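Local coordinates for protein HemO (Neisseria meningitidis, PDB 1J77) that binds heme and probably degrades it by oxidative opening of the porphyrin ring, as a heme oxygenase, at residues A[29-33]-A[188-194]; A[36-42]-A[127-133]. Numbering follows the deposited sequence.

How the interactions relate
Both contacts lie beside the connection between helices 11-32 and 39-60, one on its entry and one on its exit. Interaction 1 (29-33 with 188-194) joins the end of the first of these helices to the C-terminal part of helix 167-192; interaction 2 (36-42 with 127-133) joins the connection and the start of the second helix to the C-terminal part of helix 122-129. Their centres lie about 15 Å apart, and interaction 2 is nested in the chain loop that interaction 1 closes. They meet where Val33 O lies 3.1 Å from Asn41 ND2 and Phe192 CZ 3.9 Å from Asn41 O. Val30 and Met31 of interaction 1 line the heme pocket, whereas the Phe36 side chain of interaction 2 stays about 7 Å from the heme.

Interaction 1 (A[29-33]-A[188-194]); sequences LVMSV and LRETFGL. With HEM (protoporphyrin IX containing Fe), chain B.
The last helical turn of 29-32, with Val33 just past it, packs on the C-terminal turn of the helix through 188-192. The backbones come nearest at Val30-Leu188 (CA-CA 7.7 Å) and Val33-Phe192 (CA-CA 7.2 Å). Gly193, the first residue to leave helical phi/psi (71/34), forms a Schellman motif: Leu194 N bonds Arg189 O at 2.9 Å, and the reversal brings Leu194 back toward the first segment. Apolar contacts dominate. Leu188 (tt) sends CD2 to Leu29 CG (3.8 Å; Leu29 is tp) and Val33 CG1 (4.0 Å), and CD1 to Val30 CG2 (3.7 Å; Val30 is t). Leu194 (mt) CD1 meets Val33 CG1 at 3.7 Å and Leu29 CD1 at 3.9 Å. In the all-helical heme oxygenase fold this ties the end of the helix bearing the axial ligand His23 to the long helix 167-192. One CH-pi contact is added: Val33 (m) CG2 sits 3.6 Å from the ring centroid of Phe192 (m, chi2 89°), 7° off the normal. Arg189 NE passes 4.4 Å from Leu29 CD2, while its guanidinium bonds Ala198 O and pairs with Glu199. Facing the heme, Met31 CG and Val30 CG1 approach HEM CBB at 3.7 and 3.8 Å.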
loop_
_atom_site.group_PDB
_atom_site.type_symbol
_atom_site.label_atom_id
_atom_site.label_comp_id
_atom_site.label_asym_id
_atom_site.label_seq_id
_atom_site.Cartn_x
_atom_site.Cartn_y
_atom_site.Cartn_z
ATOM N N LEU A 29 -12.057 1.795 6.534
ATOM C CA LEU A 29 -12.662 0.602 5.953
ATOM C C LEU A 29 -11.928 -0.684 6.329
ATOM O O LEU A 29 -12.545 -1.729 6.570
ATOM C CB LEU A 29 -12.774 0.738 4.437
ATOM C CG LEU A 29 -13.500 -0.361 3.661
ATOM C CD1 LEU A 29 -14.945 -0.600 4.162
ATOM C CD2 LEU A 29 -13.506 -0.002 2.221
ATOM N N VAL A 30 -10.594 -0.647 6.294
ATOM C CA VAL A 30 -9.795 -1.804 6.679
ATOM C C VAL A 30 -10.178 -2.201 8.130
ATOM O O VAL A 30 -10.477 -3.356 8.429
ATOM C CB VAL A 30 -8.292 -1.508 6.618
ATOM C CG1 VAL A 30 -7.462 -2.573 7.411
ATOM C CG2 VAL A 30 -7.825 -1.359 5.134
ATOM N N MET A 31 -10.171 -1.237 9.017
ATOM C CA MET A 31 -10.522 -1.603 10.388
ATOM C C MET A 31 -11.958 -2.073 10.566
ATOM O O MET A 31 -12.192 -3.011 11.315
ATOM C CB MET A 31 -10.180 -0.482 11.314
ATOM C CG MET A 31 -8.710 -0.107 11.326
ATOM S SD MET A 31 -7.605 -1.510 11.697
ATOM C CE MET A 31 -8.108 -1.894 13.343
ATOM N N SER A 32 -12.889 -1.535 9.782
ATOM C CA SER A 32 -14.285 -1.943 9.944
ATOM C C SER A 32 -14.492 -3.409 9.582
ATOM O O SER A 32 -15.442 -4.049 10.093
ATOM C CB SER A 32 -15.235 -1.134 9.078
ATOM O OG SER A 32 -15.236 0.193 9.416
ATOM N N VAL A 33 -13.682 -3.974 8.677
ATOM C CA VAL A 33 -13.922 -5.365 8.257
ATOM C C VAL A 33 -13.183 -6.369 9.164
ATOM O O VAL A 33 -13.239 -7.555 8.918
ATOM C CB VAL A 33 -13.555 -5.602 6.750
ATOM C CG1 VAL A 33 -14.541 -4.823 5.872
ATOM C CG2 VAL A 33 -12.128 -5.275 6.459
ATOM N N LEU A 188 -10.588 -4.632 -1.577
ATOM C CA LEU A 188 -11.016 -4.911 -0.226
ATOM C C LEU A 188 -12.475 -5.338 -0.258
ATOM O O LEU A 188 -12.837 -6.357 0.333
ATOM C CB LEU A 188 -10.778 -3.658 0.632
ATOM C CG LEU A 188 -11.141 -3.752 2.115
ATOM C CD1 LEU A 188 -10.517 -2.589 2.862
ATOM C CD2 LEU A 188 -12.624 -3.829 2.451
ATOM N N ARG A 189 -13.299 -4.568 -0.952
ATOM C CA ARG A 189 -14.739 -4.899 -1.022
ATOM C C ARG A 189 -15.006 -6.261 -1.667
ATOM O O ARG A 189 -15.829 -7.070 -1.198
ATOM C CB ARG A 189 -15.493 -3.817 -1.740
ATOM C CG ARG A 189 -15.534 -2.459 -1.118
ATOM C CD ARG A 189 -15.844 -1.347 -2.114
ATOM N NE ARG A 189 -15.791 -0.008 -1.569
ATOM C CZ ARG A 189 -15.320 1.072 -2.196
ATOM N NH1 ARG A 189 -14.824 0.984 -3.438
ATOM N NH2 ARG A 189 -15.276 2.233 -1.573
ATOM N N GLU A 190 -14.357 -6.530 -2.768
ATOM C CA GLU A 190 -14.600 -7.800 -3.435
ATOM C C GLU A 190 -14.184 -8.911 -2.509
ATOM O O GLU A 190 -14.902 -9.942 -2.327
ATOM C CB GLU A 190 -13.819 -7.859 -4.773
ATOM C CG GLU A 190 -14.334 -6.861 -5.788
ATOM C CD GLU A 190 -13.893 -7.176 -7.211
ATOM O OE1 GLU A 190 -13.324 -8.285 -7.407
ATOM O OE2 GLU A 190 -14.116 -6.310 -8.101
ATOM N N THR A 191 -13.056 -8.737 -1.849
ATOM C CA THR A 191 -12.481 -9.731 -1.004
ATOM C C THR A 191 -13.301 -10.024 0.281
ATOM O O THR A 191 -13.423 -11.145 0.655
ATOM C CB THR A 191 -11.099 -9.288 -0.669
ATOM O OG1 THR A 191 -10.404 -9.087 -1.907
ATOM C CG2 THR A 191 -10.273 -10.378 0.059
ATOM N N PHE A 192 -13.788 -8.981 0.929
ATOM C CA PHE A 192 -14.539 -9.097 2.176
ATOM C C PHE A 192 -16.045 -9.187 1.909
ATOM O O PHE A 192 -16.827 -9.160 2.852
ATOM C CB PHE A 192 -14.168 -7.947 3.115
ATOM C CG PHE A 192 -12.859 -8.139 3.831
ATOM C CD1 PHE A 192 -11.631 -7.688 3.266
ATOM C CD2 PHE A 192 -12.786 -8.779 5.069
ATOM C CE1 PHE A 192 -10.482 -7.871 3.901
ATOM C CE2 PHE A 192 -11.605 -8.898 5.747
ATOM C CZ PHE A 192 -10.414 -8.471 5.146
ATOM N N GLY A 193 -16.501 -9.322 0.671
ATOM C CA GLY A 193 -17.922 -9.520 0.429
ATOM C C GLY A 193 -18.817 -8.320 0.670
ATOM O O GLY A 193 -19.968 -8.449 1.083
ATOM N N LEU A 194 -18.286 -7.139 0.381
ATOM C CA LEU A 194 -19.019 -5.907 0.473
ATOM C C LEU A 194 -19.531 -5.434 -0.849
ATOM O O LEU A 194 -18.914 -5.773 -1.920
ATOM C CB LEU A 194 -18.102 -4.835 1.080
ATOM C CG LEU A 194 -17.353 -5.163 2.349
ATOM C CD1 LEU A 194 -16.567 -3.963 2.880
ATOM C CD2 LEU A 194 -18.338 -5.666 3.462
HETATM C CHA HEM B . 0.684 7.177 6.298
HETATM C CHB HEM B . -2.161 4.664 9.305
HETATM C CHC HEM B . -3.500 1.783 5.602
HETATM C CHD HEM B . -1.014 4.624 2.516
HETATM C C1A HEM B . 0.106 6.685 7.443
HETATM C C2A HEM B . 0.415 7.108 8.828
HETATM C C3A HEM B . -0.382 6.401 9.626
HETATM C C4A HEM B . -1.223 5.528 8.820
HETATM C CMA HEM B . -0.424 6.497 11.172
HETATM C CAA HEM B . 1.489 8.116 9.331
HETATM C CBA HEM B . 2.748 7.335 9.710
HETATM C CGA HEM B . 3.900 8.253 10.072
HETATM O O1A HEM B . 3.852 9.456 9.681
HETATM O O2A HEM B . 4.843 7.768 10.767
HETATM C C1B HEM B . -2.775 3.654 8.579
HETATM C C2B HEM B . -3.641 2.650 9.130
HETATM C C3B HEM B . -4.052 1.856 8.099
HETATM C C4B HEM B . -3.375 2.324 6.891
HETATM C CMB HEM B . -3.974 2.598 10.643
HETATM C CAB HEM B . -4.941 0.612 8.161
HETATM C CBB HEM B . -5.951 0.522 9.020
HETATM C C1C HEM B . -2.898 2.273 4.474
HETATM C C2C HEM B . -2.946 1.663 3.145
HETATM C C3C HEM B . -2.311 2.486 2.296
HETATM C C4C HEM B . -1.737 3.577 3.034
HETATM C CMC HEM B . -3.736 0.386 2.825
HETATM C CAC HEM B . -2.107 2.326 0.795
HETATM C CBC HEM B . -2.901 1.514 0.104
HETATM C C1D HEM B . -0.366 5.547 3.276
HETATM C C2D HEM B . 0.468 6.569 2.697
HETATM C C3D HEM B . 0.981 7.378 3.846
HETATM C C4D HEM B . 0.416 6.747 5.014
HETATM C CMD HEM B . 0.734 6.766 1.204
HETATM C CAD HEM B . 1.960 8.552 3.827
HETATM C CBD HEM B . 1.305 9.863 4.147
HETATM C CGD HEM B . 2.399 10.891 3.963
HETATM O O1D HEM B . 2.568 11.360 2.812
HETATM O O2D HEM B . 3.051 11.283 4.980
HETATM N NA HEM B . -0.876 5.724 7.495
HETATM N NB HEM B . -2.668 3.451 7.211
HETATM N NC HEM B . -2.147 3.405 4.347
HETATM N ND HEM B . -0.401 5.660 4.673
HETATM FE FE HEM B . -1.597 4.643 5.919
HETATM O O HOH W 1 -0.077 3.431 6.106
#

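Interaction 2 (A[36-42]-A[127-133]); sequences FVSKENY and HAQKLDY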
loop_
_atom_site.group_PDB
_atom_site.type_symbol
_atom_site.label_atom_id
_atom_site.label_comp_id
_atom_site.label_asym_id
_atom_site.label_seq_id
_atom_site.Cartn_x
_atom_site.Cartn_y
_atom_site.Cartn_z
ATOM N N PHE A 36 -8.259 -8.636 12.068
ATOM C CA PHE A 36 -7.600 -9.437 13.105
ATOM C C PHE A 36 -8.589 -10.263 13.939
ATOM O O PHE A 36 -8.169 -10.919 14.897
ATOM C CB PHE A 36 -6.779 -8.514 13.987
ATOM C CG PHE A 36 -5.834 -7.647 13.229
ATOM C CD1 PHE A 36 -6.124 -6.319 13.009
ATOM C CD2 PHE A 36 -4.649 -8.164 12.721
ATOM C CE1 PHE A 36 -5.281 -5.499 12.312
ATOM C CE2 PHE A 36 -3.795 -7.341 12.013
ATOM C CZ PHE A 36 -4.104 -6.008 11.799
ATOM N N VAL A 37 -9.853 -10.324 13.538
ATOM C CA VAL A 37 -10.873 -11.053 14.355
ATOM C C VAL A 37 -10.708 -12.576 14.331
ATOM O O VAL A 37 -11.243 -13.346 15.184
ATOM C CB VAL A 37 -12.313 -10.635 13.951
ATOM C CG1 VAL A 37 -12.819 -11.359 12.765
ATOM C CG2 VAL A 37 -13.301 -10.852 15.144
ATOM N N SER A 38 -9.891 -13.030 13.415
ATOM C CA SER A 38 -9.716 -14.441 13.237
ATOM C C SER A 38 -8.656 -14.670 12.197
ATOM O O SER A 38 -8.392 -13.810 11.350
ATOM C CB SER A 38 -10.995 -15.100 12.746
ATOM O OG SER A 38 -11.369 -14.731 11.420
ATOM N N LYS A 39 -8.116 -15.878 12.207
ATOM C CA LYS A 39 -7.166 -16.307 11.154
ATOM C C LYS A 39 -7.840 -16.174 9.761
ATOM O O LYS A 39 -7.197 -15.756 8.757
ATOM C CB LYS A 39 -6.779 -17.781 11.400
ATOM C CG LYS A 39 -5.547 -18.250 10.600
ATOM C CD LYS A 39 -5.570 -19.791 10.431
ATOM C CE LYS A 39 -4.193 -20.394 10.649
ATOM N NZ LYS A 39 -4.100 -21.859 10.249
ATOM N N GLU A 40 -9.109 -16.547 9.663
ATOM C CA GLU A 40 -9.847 -16.482 8.418
ATOM C C GLU A 40 -9.899 -15.042 7.873
ATOM O O GLU A 40 -9.604 -14.780 6.719
ATOM C CB GLU A 40 -11.261 -17.011 8.633
ATOM C CG GLU A 40 -12.172 -16.855 7.434
ATOM C CD GLU A 40 -13.619 -17.249 7.687
ATOM O OE1 GLU A 40 -13.975 -17.677 8.832
ATOM O OE2 GLU A 40 -14.413 -17.131 6.723
ATOM N N ASN A 41 -10.254 -14.101 8.726
ATOM C CA ASN A 41 -10.245 -12.712 8.290
ATOM C C ASN A 41 -8.821 -12.181 8.003
ATOM O O ASN A 41 -8.667 -11.319 7.111
ATOM C CB ASN A 41 -11.004 -11.829 9.277
ATOM C CG ASN A 41 -12.461 -11.724 8.938
ATOM O OD1 ASN A 41 -13.052 -12.603 8.305
ATOM N ND2 ASN A 41 -13.047 -10.584 9.298
ATOM N N TYR A 42 -7.814 -12.635 8.732
ATOM C CA TYR A 42 -6.434 -12.172 8.483
ATOM C C TYR A 42 -6.011 -12.660 7.113
ATOM O O TYR A 42 -5.273 -11.944 6.385
ATOM C CB TYR A 42 -5.420 -12.640 9.543
ATOM C CG TYR A 42 -4.060 -12.010 9.399
ATOM C CD1 TYR A 42 -3.864 -10.658 9.613
ATOM C CD2 TYR A 42 -2.936 -12.770 9.036
ATOM C CE1 TYR A 42 -2.612 -10.079 9.507
ATOM C CE2 TYR A 42 -1.711 -12.210 8.946
ATOM C CZ TYR A 42 -1.532 -10.874 9.156
ATOM O OH TYR A 42 -0.308 -10.304 8.986
ATOM N N HIS A 127 -1.037 -4.867 15.775
ATOM C CA HIS A 127 -2.206 -5.715 15.974
ATOM C C HIS A 127 -2.068 -7.146 15.455
ATOM O O HIS A 127 -2.688 -8.075 15.974
ATOM C CB HIS A 127 -3.456 -4.990 15.436
ATOM C CG HIS A 127 -3.977 -4.003 16.411
ATOM N ND1 HIS A 127 -3.500 -2.716 16.523
ATOM C CD2 HIS A 127 -4.840 -4.172 17.435
ATOM C CE1 HIS A 127 -4.092 -2.121 17.545
ATOM N NE2 HIS A 127 -4.943 -2.970 18.080
ATOM N N ALA A 128 -1.235 -7.327 14.434
ATOM C CA ALA A 128 -0.915 -8.646 13.939
ATOM C C ALA A 128 -0.169 -9.470 15.016
ATOM O O ALA A 128 -0.405 -10.678 15.149
ATOM C CB ALA A 128 -0.033 -8.527 12.668
ATOM N N GLN A 129 0.680 -8.786 15.773
ATOM C CA GLN A 129 1.462 -9.389 16.883
ATOM C C GLN A 129 0.598 -9.975 17.984
ATOM O O GLN A 129 1.001 -10.946 18.650
ATOM C CB GLN A 129 2.447 -8.367 17.471
ATOM C CG GLN A 129 3.668 -8.170 16.595
ATOM C CD GLN A 129 4.605 -7.080 17.099
ATOM O OE1 GLN A 129 4.384 -5.893 16.855
ATOM N NE2 GLN A 129 5.686 -7.491 17.780
ATOM N N LYS A 130 -0.593 -9.423 18.164
ATOM C CA LYS A 130 -1.505 -9.968 19.174
ATOM C C LYS A 130 -1.929 -11.379 18.770
ATOM O O LYS A 130 -2.291 -12.211 19.622
ATOM C CB LYS A 130 -2.727 -9.082 19.352
ATOM C CG LYS A 130 -2.421 -7.654 19.803
ATOM C CD LYS A 130 -3.689 -7.020 20.415
ATOM C CE LYS A 130 -3.479 -5.523 20.681
ATOM N NZ LYS A 130 -4.660 -4.857 21.332
ATOM N N LEU A 131 -1.903 -11.642 17.458
ATOM C CA LEU A 131 -2.244 -12.954 16.922
ATOM C C LEU A 131 -1.042 -13.891 16.874
ATOM O O LEU A 131 -1.154 -15.002 16.368
ATOM C CB LEU A 131 -2.806 -12.818 15.511
ATOM C CG LEU A 131 -4.134 -12.070 15.305
ATOM C CD1 LEU A 131 -4.584 -12.038 13.816
ATOM C CD2 LEU A 131 -5.216 -12.705 16.163
ATOM N N ASP A 132 0.096 -13.418 17.392
ATOM C CA ASP A 132 1.365 -14.153 17.391
ATOM C C ASP A 132 2.020 -14.115 16.021
ATOM O O ASP A 132 2.936 -14.892 15.749
ATOM C CB ASP A 132 1.184 -15.606 17.858
ATOM C CG ASP A 132 0.798 -15.705 19.316
ATOM O OD1 ASP A 132 -0.018 -16.593 19.640
ATOM O OD2 ASP A 132 1.245 -14.940 20.197
ATOM N N TYR A 133 1.533 -13.249 15.133
ATOM C CA TYR A 133 2.166 -13.082 13.830
ATOM C C TYR A 133 3.193 -11.944 13.887
ATOM O O TYR A 133 2.833 -10.790 14.182
ATOM C CB TYR A 133 1.129 -12.752 12.762
ATOM C CG TYR A 133 0.056 -13.793 12.571
ATOM C CD1 TYR A 133 -1.253 -13.424 12.296
ATOM C CD2 TYR A 133 0.349 -15.143 12.638
ATOM C CE1 TYR A 133 -2.252 -14.379 12.121
ATOM C CE2 TYR A 133 -0.644 -16.110 12.439
ATOM C CZ TYR A 133 -1.936 -15.729 12.206
ATOM O OH TYR A 133 -2.904 -16.709 12.022
#
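Three side chains of 36-42, Phe36, Lys39 and Tyr42, meet a surface formed by the last turn of helix 122-129 and the bend that follows it. Phe36 is the main projection. One face of its ring rests against His127 CB, 3.8 Å from the ring centroid in a CH-pi contact; CE2 reaches Ala128 CB at 4.0 Å, and Leu131 CD1 meets the ring edge, 4.0 Å from CD2. The ring thus sits against a shallow recess, with His127 over one face and Leu131 at its edge. In return, Leu131 is the bump that enters between Phe36 and Tyr42, its CD1 lying 4.4 Å from Tyr42 CB and its CD2 3.7 Å from Phe36 O. The small Ala128 lets Phe36 CE2 approach its N to 3.5 Å, while Tyr42 OH lies 4.1 Å from its CB. Tyr42 and Tyr133 lie nearly parallel, planes at 24°, but slide past each other so that they barely overlap, with CD2 of Tyr42 3.5 Å from CE1 of Tyr133. Beyond them the Tyr133 OH touches Lys39 CG at 3.4 Å. Ser38 at the N-cap accepts from Asn41 N through OG (3.0 Å), and a Schellman motif at Asp132 turns the chain so that Tyr133 faces Tyr42. Away from the heme-binding residues, the contact joins helices 39-60 and 122-129, with Leu88 beside Lys39 and Tyr133, and Ala139 at Tyr42, whose OH bonds Gly138 O.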